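Local coordinates for protein purine nucleosidase, (IunH-1) (Sulfolobus solfataricus, PDB 3T8J) that belongs to the nucleoside hydrolase family, as a purine nucleosidase of mixed alpha/beta fold that holds a sodium ion in this model, at residues A11-L16 / S216-Y221; V15-L20 / P237-T242. All coordinates share one frame; numbering follows the deposited sequence.

Contact 1 (A11-L16 / S216-Y221). With NA (sodium ion), chain B.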
loop_
_atom_site.group_PDB
_atom_site.type_symbol
_atom_site.label_atom_id
_atom_site.label_comp_id
_atom_site.label_asym_id
_atom_site.label_seq_id
_atom_site.Cartn_x
_atom_site.Cartn_y
_atom_site.Cartn_z
ATOM N N ALA A 11 -3.469 -24.874 21.253
ATOM C CA ALA A 11 -4.885 -25.225 21.326
ATOM C C ALA A 11 -5.002 -26.740 20.999
ATOM O O ALA A 11 -3.988 -27.476 20.983
ATOM C CB ALA A 11 -5.699 -24.340 20.354
ATOM N N GLU A 12 -6.210 -27.232 20.749
ATOM C CA GLU A 12 -6.439 -28.672 20.606
ATOM C C GLU A 12 -5.523 -29.402 19.604
ATOM O O GLU A 12 -4.934 -30.428 19.935
ATOM C CB GLU A 12 -7.928 -28.958 20.332
ATOM C CG GLU A 12 -8.466 -28.599 18.908
ATOM C CD GLU A 12 -8.290 -27.140 18.505
ATOM O OE1 GLU A 12 -9.071 -26.297 19.032
ATOM O OE2 GLU A 12 -7.391 -26.840 17.666
ATOM N N ASP A 13 -5.364 -28.838 18.416
ATOM C CA ASP A 13 -4.630 -29.548 17.371
ATOM C C ASP A 13 -3.120 -29.474 17.612
ATOM O O ASP A 13 -2.368 -30.319 17.076
ATOM C CB ASP A 13 -4.994 -29.031 15.968
ATOM C CG ASP A 13 -5.228 -30.155 14.959
ATOM O OD1 ASP A 13 -5.829 -31.199 15.311
ATOM O OD2 ASP A 13 -4.855 -29.994 13.786
ATOM N N ASP A 14 -2.654 -28.507 18.411
ATOM C CA ASP A 14 -1.232 -28.461 18.836
ATOM C C ASP A 14 -0.957 -29.601 19.814
ATOM O O ASP A 14 0.058 -30.270 19.740
ATOM C CB ASP A 14 -0.871 -27.121 19.521
ATOM C CG ASP A 14 -1.163 -25.905 18.671
ATOM O OD1 ASP A 14 -0.205 -25.405 18.021
ATOM O OD2 ASP A 14 -2.342 -25.434 18.642
ATOM N N VAL A 15 -1.851 -29.763 20.804
ATOM C CA VAL A 15 -1.747 -30.884 21.744
ATOM C C VAL A 15 -1.735 -32.220 21.006
ATOM O O VAL A 15 -0.852 -33.076 21.245
ATOM C CB VAL A 15 -2.877 -30.863 22.797
ATOM C CG1 VAL A 15 -2.823 -32.162 23.687
ATOM C CG2 VAL A 15 -2.734 -29.601 23.655
ATOM N N LEU A 16 -2.663 -32.409 20.068
ATOM C CA LEU A 16 -2.687 -33.676 19.333
ATOM C C LEU A 16 -1.436 -33.893 18.463
ATOM O O LEU A 16 -0.965 -35.013 18.335
ATOM C CB LEU A 16 -3.954 -33.799 18.491
ATOM C CG LEU A 16 -4.358 -35.234 18.165
ATOM C CD1 LEU A 16 -4.979 -35.914 19.396
ATOM C CD2 LEU A 16 -5.333 -35.287 16.995
ATOM N N SER A 216 -13.367 -34.521 24.289
ATOM C CA SER A 216 -13.439 -33.339 25.167
ATOM C C SER A 216 -12.777 -32.097 24.554
ATOM O O SER A 216 -13.308 -30.976 24.650
ATOM C CB SER A 216 -12.799 -33.660 26.513
ATOM O OG SER A 216 -12.756 -32.528 27.371
ATOM N N MET A 217 -11.622 -32.307 23.924
ATOM C CA MET A 217 -10.831 -31.194 23.381
ATOM C C MET A 217 -11.382 -30.615 22.095
ATOM O O MET A 217 -11.107 -29.456 21.806
ATOM C CB MET A 217 -9.366 -31.617 23.135
ATOM C CG MET A 217 -8.546 -31.884 24.397
ATOM S SD MET A 217 -6.740 -31.975 24.114
ATOM C CE MET A 217 -6.669 -33.279 22.882
ATOM N N TYR A 218 -12.129 -31.423 21.332
ATOM C CA TYR A 218 -12.577 -31.060 19.972
ATOM C C TYR A 218 -14.047 -30.662 19.866
ATOM O O TYR A 218 -14.452 -30.093 18.859
ATOM C CB TYR A 218 -12.262 -32.189 18.952
ATOM C CG TYR A 218 -10.803 -32.193 18.529
ATOM C CD1 TYR A 218 -9.843 -32.827 19.313
ATOM C CD2 TYR A 218 -10.369 -31.532 17.373
ATOM C CE1 TYR A 218 -8.503 -32.814 18.973
ATOM C CE2 TYR A 218 -9.024 -31.523 17.024
ATOM C CZ TYR A 218 -8.093 -32.159 17.833
ATOM O OH TYR A 218 -6.735 -32.179 17.515
ATOM N N LEU A 219 -14.844 -30.907 20.899
ATOM C CA LEU A 219 -16.274 -30.627 20.793
ATOM C C LEU A 219 -16.579 -29.177 20.416
ATOM O O LEU A 219 -17.388 -28.932 19.518
ATOM C CB LEU A 219 -17.008 -30.984 22.082
ATOM C CG LEU A 219 -18.533 -30.860 21.984
ATOM C CD1 LEU A 219 -19.076 -31.581 20.740
ATOM C CD2 LEU A 219 -19.160 -31.400 23.234
ATOM N N HIS A 220 -15.976 -28.218 21.118
ATOM C CA HIS A 220 -16.255 -26.786 20.853
ATOM C C HIS A 220 -15.810 -26.405 19.444
ATOM O O HIS A 220 -16.555 -25.762 18.718
ATOM C CB HIS A 220 -15.572 -25.883 21.912
ATOM C CG HIS A 220 -15.772 -24.410 21.691
ATOM N ND1 HIS A 220 -16.511 -23.614 22.538
ATOM C CD2 HIS A 220 -15.304 -23.586 20.720
ATOM C CE1 HIS A 220 -16.521 -22.370 22.085
ATOM N NE2 HIS A 220 -15.785 -22.328 20.982
ATOM N N TYR A 221 -14.590 -26.810 19.076
ATOM C CA TYR A 221 -14.023 -26.536 17.756
ATOM C C TYR A 221 -14.860 -27.132 16.632
ATOM O O TYR A 221 -15.072 -26.494 15.595
ATOM C CB TYR A 221 -12.612 -27.115 17.701
ATOM C CG TYR A 221 -11.768 -26.825 16.473
ATOM C CD1 TYR A 221 -11.529 -25.530 16.066
ATOM C CD2 TYR A 221 -11.123 -27.863 15.784
ATOM C CE1 TYR A 221 -10.684 -25.264 14.973
ATOM C CE2 TYR A 221 -10.275 -27.595 14.706
ATOM C CZ TYR A 221 -10.077 -26.301 14.313
ATOM O OH TYR A 221 -9.237 -26.015 13.244
HETATM NA NA NA B . -0.411 -23.903 16.298
HETATM O O HOH W 1 -6.836 -26.134 15.004
HETATM O O HOH W 2 -2.719 -24.336 16.119
#
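Glu-12 has the largest share of this contact, set between two tyrosines of helix 209-227. Its CG lies over one face of the Tyr-218 ring, 3.8 Å from the ring centroid and 21° off the normal, which qualifies as a CH-pi contact. A chi1 of 73° puts CG there, between the backbone N and the carbonyl carbon, and the bend at chi2 carries CD toward Tyr-221. Carboxylate and Tyr-221 ring planes are only 11° apart, a stack in which Glu-12 OE1 lies above the ring, 3.8 Å from Tyr-221 CG and offset toward the rim. The acid's polar ends are held separately: OE1 by His-79, OE2 by the backbone N of Asp-13 and by a water that also reaches Tyr-221 OH weakly.

Asp-13 meets Tyr-218 at the ring edge. Tyr-218 OH donates to the anti lone pair of Asp-13 OD1 at 2.6 Å, the carboxylate standing nearly perpendicular to the ring; His-236 also bonds to OD1. One turn on from Ala-11, Val-15 CG1 packs 3.9 Å from Met-217 SD, the apolar flank of the contact.

Asp-14 points away from helix 209-227 and binds the sodium ion through OD1 at 2.3 Å, alongside Asp-9, Ile-121 and Ser-122. The aspartate-rich DxDxxxDD motif characteristic of nucleoside hydrolases spans the end of strand 3-8, the loop with Asp-9 and the first turn of helix 12-23; sodium occupies its metal site in this model.

Contact 2 (V15-L20 / P237-T242)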
loop_
_atom_site.group_PDB
_atom_site.type_symbol
_atom_site.label_atom_id
_atom_site.label_comp_id
_atom_site.label_asym_id
_atom_site.label_seq_id
_atom_site.Cartn_x
_atom_site.Cartn_y
_atom_site.Cartn_z
ATOM N N VAL A 15 -1.851 -29.763 20.804
ATOM C CA VAL A 15 -1.747 -30.884 21.744
ATOM C C VAL A 15 -1.735 -32.220 21.006
ATOM O O VAL A 15 -0.852 -33.076 21.245
ATOM C CB VAL A 15 -2.877 -30.863 22.797
ATOM C CG1 VAL A 15 -2.823 -32.162 23.687
ATOM C CG2 VAL A 15 -2.734 -29.601 23.655
ATOM N N LEU A 16 -2.663 -32.409 20.068
ATOM C CA LEU A 16 -2.687 -33.676 19.333
ATOM C C LEU A 16 -1.436 -33.893 18.463
ATOM O O LEU A 16 -0.965 -35.013 18.335
ATOM C CB LEU A 16 -3.954 -33.799 18.491
ATOM C CG LEU A 16 -4.358 -35.234 18.165
ATOM C CD1 LEU A 16 -4.979 -35.914 19.396
ATOM C CD2 LEU A 16 -5.333 -35.287 16.995
ATOM N N SER A 17 -0.904 -32.814 17.908
ATOM C CA SER A 17 0.334 -32.898 17.100
ATOM C C SER A 17 1.550 -33.317 17.972
ATOM O O SER A 17 2.367 -34.172 17.555
ATOM C CB SER A 17 0.602 -31.553 16.420
ATOM O OG SER A 17 -0.381 -31.282 15.428
ATOM N N LEU A 18 1.689 -32.706 19.146
ATOM C CA LEU A 18 2.723 -33.096 20.105
ATOM C C LEU A 18 2.596 -34.596 20.378
ATOM O O LEU A 18 3.586 -35.350 20.351
ATOM C CB LEU A 18 2.571 -32.289 21.399
ATOM C CG LEU A 18 3.461 -32.724 22.562
ATOM C CD1 LEU A 18 4.944 -32.532 22.284
ATOM C CD2 LEU A 18 3.050 -31.966 23.826
ATOM N N TYR A 19 1.370 -35.039 20.662
ATOM C CA TYR A 19 1.137 -36.450 20.979
ATOM C C TYR A 19 1.443 -37.377 19.791
ATOM O O TYR A 19 1.959 -38.476 19.991
ATOM C CB TYR A 19 -0.268 -36.671 21.520
ATOM C CG TYR A 19 -0.541 -36.107 22.899
ATOM C CD1 TYR A 19 0.464 -35.561 23.703
ATOM C CD2 TYR A 19 -1.811 -36.157 23.429
ATOM C CE1 TYR A 19 0.193 -35.077 24.987
ATOM C CE2 TYR A 19 -2.088 -35.672 24.713
ATOM C CZ TYR A 19 -1.088 -35.145 25.488
ATOM O OH TYR A 19 -1.384 -34.673 26.756
ATOM N N LEU A 20 1.139 -36.953 18.562
ATOM C CA LEU A 20 1.435 -37.759 17.377
ATOM C C LEU A 20 2.943 -38.003 17.300
ATOM O O LEU A 20 3.379 -39.123 17.030
ATOM C CB LEU A 20 0.906 -37.078 16.102
ATOM C CG LEU A 20 0.713 -37.885 14.812
ATOM C CD1 LEU A 20 -0.187 -39.099 15.012
ATOM C CD2 LEU A 20 0.164 -36.997 13.682
ATOM N N PRO A 237 -5.780 -29.182 10.811
ATOM C CA PRO A 237 -4.701 -28.496 10.101
ATOM C C PRO A 237 -3.311 -28.899 10.587
ATOM O O PRO A 237 -2.410 -29.210 9.771
ATOM C CB PRO A 237 -4.990 -27.002 10.360
ATOM C CG PRO A 237 -5.826 -26.977 11.593
ATOM C CD PRO A 237 -6.653 -28.248 11.543
ATOM N N ASP A 238 -3.097 -28.873 11.895
ATOM C CA ASP A 238 -1.780 -29.178 12.469
ATOM C C ASP A 238 -1.486 -30.675 12.489
ATOM O O ASP A 238 -0.360 -31.091 12.205
ATOM C CB ASP A 238 -1.688 -28.578 13.879
ATOM C CG ASP A 238 -2.037 -27.111 13.895
ATOM O OD1 ASP A 238 -1.749 -26.393 12.904
ATOM O OD2 ASP A 238 -2.633 -26.640 14.894
ATOM N N ALA A 239 -2.491 -31.489 12.788
ATOM C CA ALA A 239 -2.275 -32.923 12.853
ATOM C C ALA A 239 -1.969 -33.528 11.479
ATOM O O ALA A 239 -1.173 -34.460 11.379
ATOM C CB ALA A 239 -3.488 -33.620 13.529
ATOM N N ILE A 240 -2.572 -32.984 10.420
ATOM C CA ILE A 240 -2.215 -33.389 9.058
ATOM C C ILE A 240 -0.774 -32.999 8.722
ATOM O O ILE A 240 -0.017 -33.812 8.150
ATOM C CB ILE A 240 -3.212 -32.838 8.016
ATOM C CG1 ILE A 240 -4.541 -33.579 8.102
ATOM C CG2 ILE A 240 -2.644 -32.990 6.584
ATOM C CD1 ILE A 240 -5.700 -32.927 7.281
ATOM N N THR A 241 -0.381 -31.771 9.077
ATOM C CA THR A 241 0.985 -31.314 8.841
ATOM C C THR A 241 1.973 -32.256 9.535
ATOM O O THR A 241 2.967 -32.680 8.956
ATOM C CB THR A 241 1.188 -29.876 9.342
ATOM O OG1 THR A 241 0.238 -29.014 8.681
ATOM C CG2 THR A 241 2.630 -29.382 9.085
ATOM N N THR A 242 1.677 -32.571 10.786
ATOM C CA THR A 242 2.511 -33.452 11.605
ATOM C C THR A 242 2.581 -34.875 11.033
ATOM O O THR A 242 3.645 -35.500 10.992
ATOM C CB THR A 242 1.988 -33.480 13.065
ATOM O OG1 THR A 242 1.899 -32.135 13.573
ATOM C CG2 THR A 242 2.907 -34.286 13.977
#
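Ser-17 and Thr-242 meet where the two helices pack closely, Ser-17 CB lying 3.2 Å from Thr-242 OG1. The register pair Ser-17 and Ala-239 has its CA atoms 5.0 Å apart, and Ser-17 OG sits 3.2 Å from the carbonyl carbon of Asp-238. With OG anti to its own carbonyl carbon (chi1 -68°), the serine hydroxyl bonds back to Asp-13 O in its own helix. Thr-242 is tied in the same manner: OG1 donates to Asp-238 O at 2.8 Å from 41° above the carbonyl plane, and that oxygen also accepts from Thr-242 N.

Segments 15-20 and 237-242 run 20° apart within the alpha/beta fold of the nucleoside hydrolase family; the small residues Ser-17 and Ala-239 at the crossing are consistent with their 8.5 Å axis approach. Neither end of the contact opens to solvent, since all six touching residues are buried.

The Leu-20 side is less tightly packed than the Ser-17 side. Leu-20 and Thr-242 run alongside one another, pointing opposite ways, with Leu-20 CD2 3.9 Å from Thr-242 CG2 in one of two modelled leucine conformers. Loose by comparison, Leu-16 CD2 approaches Ala-239 CB only to 4.3 Å, and Leu-16 is also covered by Ile-304 and Leu-307 of helix 297-308.

How the contacts relate
From the N terminus, strand 3-8 leads into helix 12-23, which supplies the first segment of both contacts; Val-15 and Leu-16 belong to each. Contact 1 closes a loop of about 200 residues at helix 209-227. Contact 2 starts slightly later on the same helix and closes on the next helix, 237-246, so the two closures overlap without either enclosing the other. Between their second segments the chain passes through the short connection between helices 209-227 and 237-246. The contact centres are 10 Å apart and are joined directly by Asp-13 OD2, 3.0 Å from Ala-239 N, a probable hydrogen bond. Helix 12-23 thereby ties two consecutive late helices to the sodium site at its start.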